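Local coordinates for nucleoprotein (Sendai virus, PDB 6M7D) that forms the helical nucleocapsid, one copy per six ribonucleotides, sheltering the viral genome from nucleases while it serves as template for transcription and replication, at residues I53-K66 with W133-F145. Residues are numbered along the deposited sequence; the frame is centred on the assembly and turned at random.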
loop_
_atom_site.group_PDB
_atom_site.type_symbol
_atom_site.label_atom_id
_atom_site.label_comp_id
_atom_site.label_asym_id
_atom_site.label_seq_id
_atom_site.Cartn_x
_atom_site.Cartn_y
_atom_site.Cartn_z
ATOM N N ILE A 53 -24.858 -3.103 -8.958
ATOM C CA ILE A 53 -24.446 -1.731 -8.683
ATOM C C ILE A 53 -22.950 -1.668 -8.415
ATOM O O ILE A 53 -22.267 -0.734 -8.846
ATOM C CB ILE A 53 -25.257 -1.162 -7.508
ATOM C CG1 ILE A 53 -26.704 -0.927 -7.930
ATOM C CG2 ILE A 53 -24.642 0.117 -7.009
ATOM C CD1 ILE A 53 -27.605 -0.580 -6.788
ATOM N N ALA A 54 -22.417 -2.658 -7.699
ATOM C CA ALA A 54 -20.979 -2.708 -7.463
ATOM C C ALA A 54 -20.210 -2.860 -8.767
ATOM O O ALA A 54 -19.184 -2.203 -8.975
ATOM C CB ALA A 54 -20.646 -3.851 -6.508
ATOM N N THR A 55 -20.692 -3.721 -9.661
ATOM C CA THR A 55 -20.029 -3.888 -10.947
ATOM C C THR A 55 -20.161 -2.635 -11.803
ATOM O O THR A 55 -19.249 -2.297 -12.562
ATOM C CB THR A 55 -20.600 -5.104 -11.672
ATOM O OG1 THR A 55 -20.420 -6.268 -10.856
ATOM C CG2 THR A 55 -19.895 -5.318 -12.996
ATOM N N THR A 56 -21.277 -1.918 -11.677
ATOM C CA THR A 56 -21.432 -0.662 -12.405
ATOM C C THR A 56 -20.459 0.389 -11.895
ATOM O O THR A 56 -19.859 1.122 -12.685
ATOM C CB THR A 56 -22.867 -0.159 -12.291
ATOM O OG1 THR A 56 -23.763 -1.276 -12.270
ATOM C CG2 THR A 56 -23.211 0.720 -13.468
ATOM N N PHE A 57 -20.294 0.480 -10.576
ATOM C CA PHE A 57 -19.289 1.373 -10.011
ATOM C C PHE A 57 -17.897 1.013 -10.510
ATOM O O PHE A 57 -17.115 1.893 -10.891
ATOM C CB PHE A 57 -19.328 1.312 -8.488
ATOM C CG PHE A 57 -20.537 1.950 -7.885
ATOM C CD1 PHE A 57 -20.873 1.703 -6.568
ATOM C CD2 PHE A 57 -21.333 2.797 -8.624
ATOM C CE1 PHE A 57 -21.977 2.286 -6.008
ATOM C CE2 PHE A 57 -22.439 3.381 -8.065
ATOM C CZ PHE A 57 -22.761 3.124 -6.757
ATOM N N LEU A 58 -17.570 -0.278 -10.514
ATOM C CA LEU A 58 -16.249 -0.699 -10.959
ATOM C C LEU A 58 -16.034 -0.392 -12.433
ATOM O O LEU A 58 -14.930 -0.020 -12.841
ATOM C CB LEU A 58 -16.055 -2.187 -10.689
ATOM C CG LEU A 58 -14.621 -2.680 -10.854
ATOM C CD1 LEU A 58 -13.763 -2.219 -9.698
ATOM C CD2 LEU A 58 -14.596 -4.178 -10.971
ATOM N N ALA A 59 -17.074 -0.548 -13.250
ATOM C CA ALA A 59 -16.935 -0.283 -14.675
ATOM C C ALA A 59 -16.866 1.210 -14.954
ATOM O O ALA A 59 -16.237 1.637 -15.928
ATOM C CB ALA A 59 -18.091 -0.917 -15.439
ATOM N N HIS A 60 -17.518 2.016 -14.120
ATOM C CA HIS A 60 -17.460 3.460 -14.295
ATOM C C HIS A 60 -16.119 4.013 -13.843
ATOM O O HIS A 60 -15.648 5.025 -14.370
ATOM C CB HIS A 60 -18.599 4.121 -13.526
ATOM C CG HIS A 60 -19.887 4.173 -14.283
ATOM N ND1 HIS A 60 -20.383 3.097 -14.983
ATOM C CD2 HIS A 60 -20.782 5.173 -14.449
ATOM C CE1 HIS A 60 -21.528 3.429 -15.548
ATOM N NE2 HIS A 60 -21.793 4.685 -15.240
ATOM N N SER A 61 -15.518 3.383 -12.833
ATOM C CA SER A 61 -14.186 3.827 -12.347
ATOM C C SER A 61 -13.156 3.630 -13.465
ATOM O O SER A 61 -12.307 4.517 -13.662
ATOM C CB SER A 61 -13.795 3.076 -11.104
ATOM O OG SER A 61 -13.701 1.684 -11.365
ATOM N N LEU A 62 -13.269 2.507 -14.181
ATOM C CA LEU A 62 -12.349 2.120 -15.285
ATOM C C LEU A 62 -12.516 3.008 -16.526
ATOM O O LEU A 62 -11.587 3.015 -17.355
ATOM C CB LEU A 62 -12.569 0.645 -15.632
ATOM C CG LEU A 62 -12.277 -0.341 -14.504
ATOM C CD1 LEU A 62 -12.552 -1.768 -14.949
ATOM C CD2 LEU A 62 -10.843 -0.199 -14.021
ATOM N N ASP A 63 -13.656 3.690 -16.682
ATOM C CA ASP A 63 -13.867 4.485 -17.924
ATOM C C ASP A 63 -12.798 5.578 -18.044
ATOM O O ASP A 63 -12.665 6.388 -17.109
ATOM C CB ASP A 63 -15.275 5.083 -17.962
ATOM C CG ASP A 63 -15.641 5.678 -19.311
ATOM O OD1 ASP A 63 -14.962 5.343 -20.301
ATOM O OD2 ASP A 63 -16.600 6.473 -19.361
ATOM N N THR A 64 -12.096 5.592 -19.181
ATOM C CA THR A 64 -11.028 6.578 -19.507
ATOM C C THR A 64 -11.620 7.979 -19.713
ATOM O O THR A 64 -11.024 8.951 -19.214
ATOM C CB THR A 64 -10.249 6.132 -20.749
ATOM O OG1 THR A 64 -9.548 4.934 -20.415
ATOM C CG2 THR A 64 -9.273 7.178 -21.239
ATOM N N ASP A 65 -12.767 8.057 -20.394
ATOM C CA ASP A 65 -13.433 9.346 -20.724
ATOM C C ASP A 65 -13.821 10.081 -19.439
ATOM O O ASP A 65 -13.635 11.310 -19.382
ATOM C CB ASP A 65 -14.651 9.115 -21.623
ATOM C CG ASP A 65 -14.288 8.647 -23.021
ATOM O OD1 ASP A 65 -15.172 8.083 -23.696
ATOM O OD2 ASP A 65 -13.126 8.853 -23.425
ATOM N N LYS A 66 -14.299 9.342 -18.435
ATOM C CA LYS A 66 -14.736 9.943 -17.148
ATOM C C LYS A 66 -13.537 10.619 -16.469
ATOM O O LYS A 66 -12.424 10.066 -16.539
ATOM C CB LYS A 66 -15.331 8.853 -16.252
ATOM C CG LYS A 66 -16.267 9.346 -15.158
ATOM C CD LYS A 66 -17.021 8.226 -14.476
ATOM C CE LYS A 66 -17.775 7.346 -15.450
ATOM N NZ LYS A 66 -18.780 8.115 -16.220
ATOM N N TRP A 133 -27.028 8.406 -16.833
ATOM C CA TRP A 133 -25.580 8.399 -16.998
ATOM C C TRP A 133 -24.947 7.235 -16.248
ATOM O O TRP A 133 -24.006 6.604 -16.744
ATOM C CB TRP A 133 -24.997 9.727 -16.521
ATOM C CG TRP A 133 -23.574 9.636 -16.089
ATOM C CD1 TRP A 133 -22.510 9.259 -16.850
ATOM C CD2 TRP A 133 -23.052 9.937 -14.793
ATOM N NE1 TRP A 133 -21.359 9.299 -16.106
ATOM C CE2 TRP A 133 -21.667 9.713 -14.838
ATOM C CE3 TRP A 133 -23.624 10.372 -13.596
ATOM C CZ2 TRP A 133 -20.844 9.911 -13.735
ATOM C CZ3 TRP A 133 -22.807 10.565 -12.504
ATOM C CH2 TRP A 133 -21.433 10.335 -12.580
ATOM N N LEU A 134 -25.462 6.924 -15.059
ATOM C CA LEU A 134 -24.841 5.930 -14.194
ATOM C C LEU A 134 -25.259 4.512 -14.561
ATOM O O LEU A 134 -24.427 3.601 -14.557
ATOM C CB LEU A 134 -25.192 6.236 -12.741
ATOM C CG LEU A 134 -24.811 5.245 -11.648
ATOM C CD1 LEU A 134 -23.340 4.909 -11.705
ATOM C CD2 LEU A 134 -25.157 5.840 -10.310
ATOM N N PHE A 135 -26.533 4.301 -14.879
ATOM C CA PHE A 135 -27.052 2.976 -15.181
ATOM C C PHE A 135 -27.354 2.784 -16.658
ATOM O O PHE A 135 -28.083 1.856 -17.017
ATOM C CB PHE A 135 -28.305 2.701 -14.350
ATOM C CG PHE A 135 -28.052 2.679 -12.880
ATOM C CD1 PHE A 135 -27.361 1.632 -12.304
ATOM C CD2 PHE A 135 -28.490 3.709 -12.074
ATOM C CE1 PHE A 135 -27.117 1.611 -10.955
ATOM C CE2 PHE A 135 -28.249 3.689 -10.722
ATOM C CZ PHE A 135 -27.561 2.637 -10.164
ATOM N N GLY A 136 -26.819 3.637 -17.519
ATOM C CA GLY A 136 -27.009 3.492 -18.941
ATOM C C GLY A 136 -26.013 2.533 -19.545
ATOM O O GLY A 136 -25.051 2.083 -18.905
ATOM N N PRO A 137 -26.236 2.196 -20.811
ATOM C CA PRO A 137 -25.306 1.298 -21.505
ATOM C C PRO A 137 -23.951 1.948 -21.721
ATOM O O PRO A 137 -23.821 2.878 -22.522
ATOM C CB PRO A 137 -26.013 1.014 -22.837
ATOM C CG PRO A 137 -27.442 1.413 -22.621
ATOM C CD PRO A 137 -27.397 2.542 -21.645
ATOM N N MET A 138 -22.939 1.468 -21.009
ATOM C CA MET A 138 -21.586 1.996 -21.102
ATOM C C MET A 138 -20.694 0.965 -21.773
ATOM O O MET A 138 -20.649 -0.194 -21.348
ATOM C CB MET A 138 -21.034 2.351 -19.721
ATOM C CG MET A 138 -19.514 2.388 -19.655
ATOM S SD MET A 138 -18.872 2.609 -17.988
ATOM C CE MET A 138 -19.045 4.377 -17.786
ATOM N N VAL A 139 -19.994 1.385 -22.826
ATOM C CA VAL A 139 -19.069 0.490 -23.503
ATOM C C VAL A 139 -17.838 0.283 -22.635
ATOM O O VAL A 139 -17.168 1.242 -22.227
ATOM C CB VAL A 139 -18.688 1.048 -24.883
ATOM C CG1 VAL A 139 -17.589 0.203 -25.507
ATOM C CG2 VAL A 139 -19.909 1.096 -25.785
ATOM N N ASN A 140 -17.533 -0.976 -22.348
ATOM C CA ASN A 140 -16.346 -1.349 -21.594
ATOM C C ASN A 140 -15.163 -1.356 -22.550
ATOM O O ASN A 140 -15.131 -2.157 -23.489
ATOM C CB ASN A 140 -16.521 -2.720 -20.940
ATOM C CG ASN A 140 -17.257 -2.647 -19.615
ATOM O OD1 ASN A 140 -17.161 -3.552 -18.791
ATOM N ND2 ASN A 140 -17.993 -1.564 -19.405
ATOM N N LYS A 141 -14.210 -0.445 -22.325
ATOM C CA LYS A 141 -12.994 -0.429 -23.132
ATOM C C LYS A 141 -12.339 -1.801 -23.150
ATOM O O LYS A 141 -11.889 -2.275 -24.200
ATOM C CB LYS A 141 -12.022 0.621 -22.594
ATOM C CG LYS A 141 -10.604 0.496 -23.126
ATOM C CD LYS A 141 -10.494 1.032 -24.541
ATOM C CE LYS A 141 -9.319 0.415 -25.277
ATOM N NZ LYS A 141 -8.159 0.172 -24.378
ATOM N N SER A 142 -12.344 -2.445 -21.977
ATOM C CA SER A 142 -11.805 -3.816 -21.770
ATOM C C SER A 142 -12.736 -4.569 -20.810
ATOM O O SER A 142 -13.512 -3.895 -20.106
ATOM C CB SER A 142 -10.387 -3.782 -21.264
ATOM O OG SER A 142 -10.288 -2.990 -20.089
ATOM N N PRO A 143 -12.707 -5.920 -20.744
ATOM C CA PRO A 143 -13.589 -6.663 -19.837
ATOM C C PRO A 143 -13.285 -6.327 -18.369
ATOM O O PRO A 143 -12.124 -6.267 -18.010
ATOM C CB PRO A 143 -13.267 -8.136 -20.134
ATOM C CG PRO A 143 -11.888 -8.101 -20.758
ATOM C CD PRO A 143 -11.838 -6.797 -21.528
ATOM N N LEU A 144 -14.338 -6.114 -17.572
ATOM C CA LEU A 144 -14.207 -5.754 -16.133
ATOM C C LEU A 144 -13.569 -6.898 -15.337
ATOM O O LEU A 144 -12.682 -6.612 -14.511
ATOM C CB LEU A 144 -15.598 -5.417 -15.587
ATOM C CG LEU A 144 -15.620 -4.835 -14.175
ATOM C CD1 LEU A 144 -14.798 -3.559 -14.105
ATOM C CD2 LEU A 144 -17.047 -4.575 -13.719
ATOM N N PHE A 145 -13.972 -8.143 -15.608
ATOM C CA PHE A 145 -13.444 -9.313 -14.855
ATOM C C PHE A 145 -12.933 -10.383 -15.823
ATOM O O PHE A 145 -13.337 -10.382 -17.000
ATOM C CB PHE A 145 -14.515 -9.916 -13.943
ATOM C CG PHE A 145 -14.973 -9.032 -12.810
ATOM C CD1 PHE A 145 -14.118 -8.715 -11.767
ATOM C CD2 PHE A 145 -16.263 -8.534 -12.776
ATOM C CE1 PHE A 145 -14.541 -7.908 -10.723
ATOM C CE2 PHE A 145 -16.687 -7.728 -11.732
ATOM C CZ PHE A 145 -15.825 -7.417 -10.706
#
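An imidazole bonded to a neighbouring helix organises this packing in what is probably the globular Ncore, where His60, on helix 47-62, meets Trp133, Leu134 and Met138 of the C-terminal part of helix 129-135 and the loop beyond. His60 NE2 donates a hydrogen bond to Trp133 O (3.3 Å, N-H...O angle 162°), with the acceptor close to the ring plane and the donor tilted slightly from the carbonyl plane. Met138 reaches the same ring from above: its CG is anti to the backbone N (chi1 158°) and the chain bends only at the thioether, which sets CE 3.4 Å from the centroid of the His60 ring, a CH-pi contact over the face. Leu134 CD1 makes a second, off-centre CH-pi approach to that ring and also touches the edge of Phe57, with CE2 4.0 Å away. The loop then runs on beside the helix. Leu144 projects against it and packs on Leu58 and Ala59, though its methyl positions are doubtful, while Phe145 CZ lies 3.5 Å from Leu58 CD2. About two turns before His60 on helix 47-62, Ile53 CG1 meets the edge of Phe135 at CE1 (4.0 Å). Phe74 of helix 68-80 meets the His60 ring edge-to-face, and Thr212 and Thr215 bind the backbone oxygens of Pro143 and Leu144, tying the far end of the loop to helix 213-225 and the residues leading into it. One directed bond and a methyl over the face, together with the ring of Phe74, probably limit the rotation of the imidazole. NE2 carries the proton in its bond to the carbonyl, whereas the leucine and phenylalanine contacts are apolar and without direction, the two threonines anchoring the loop's far end.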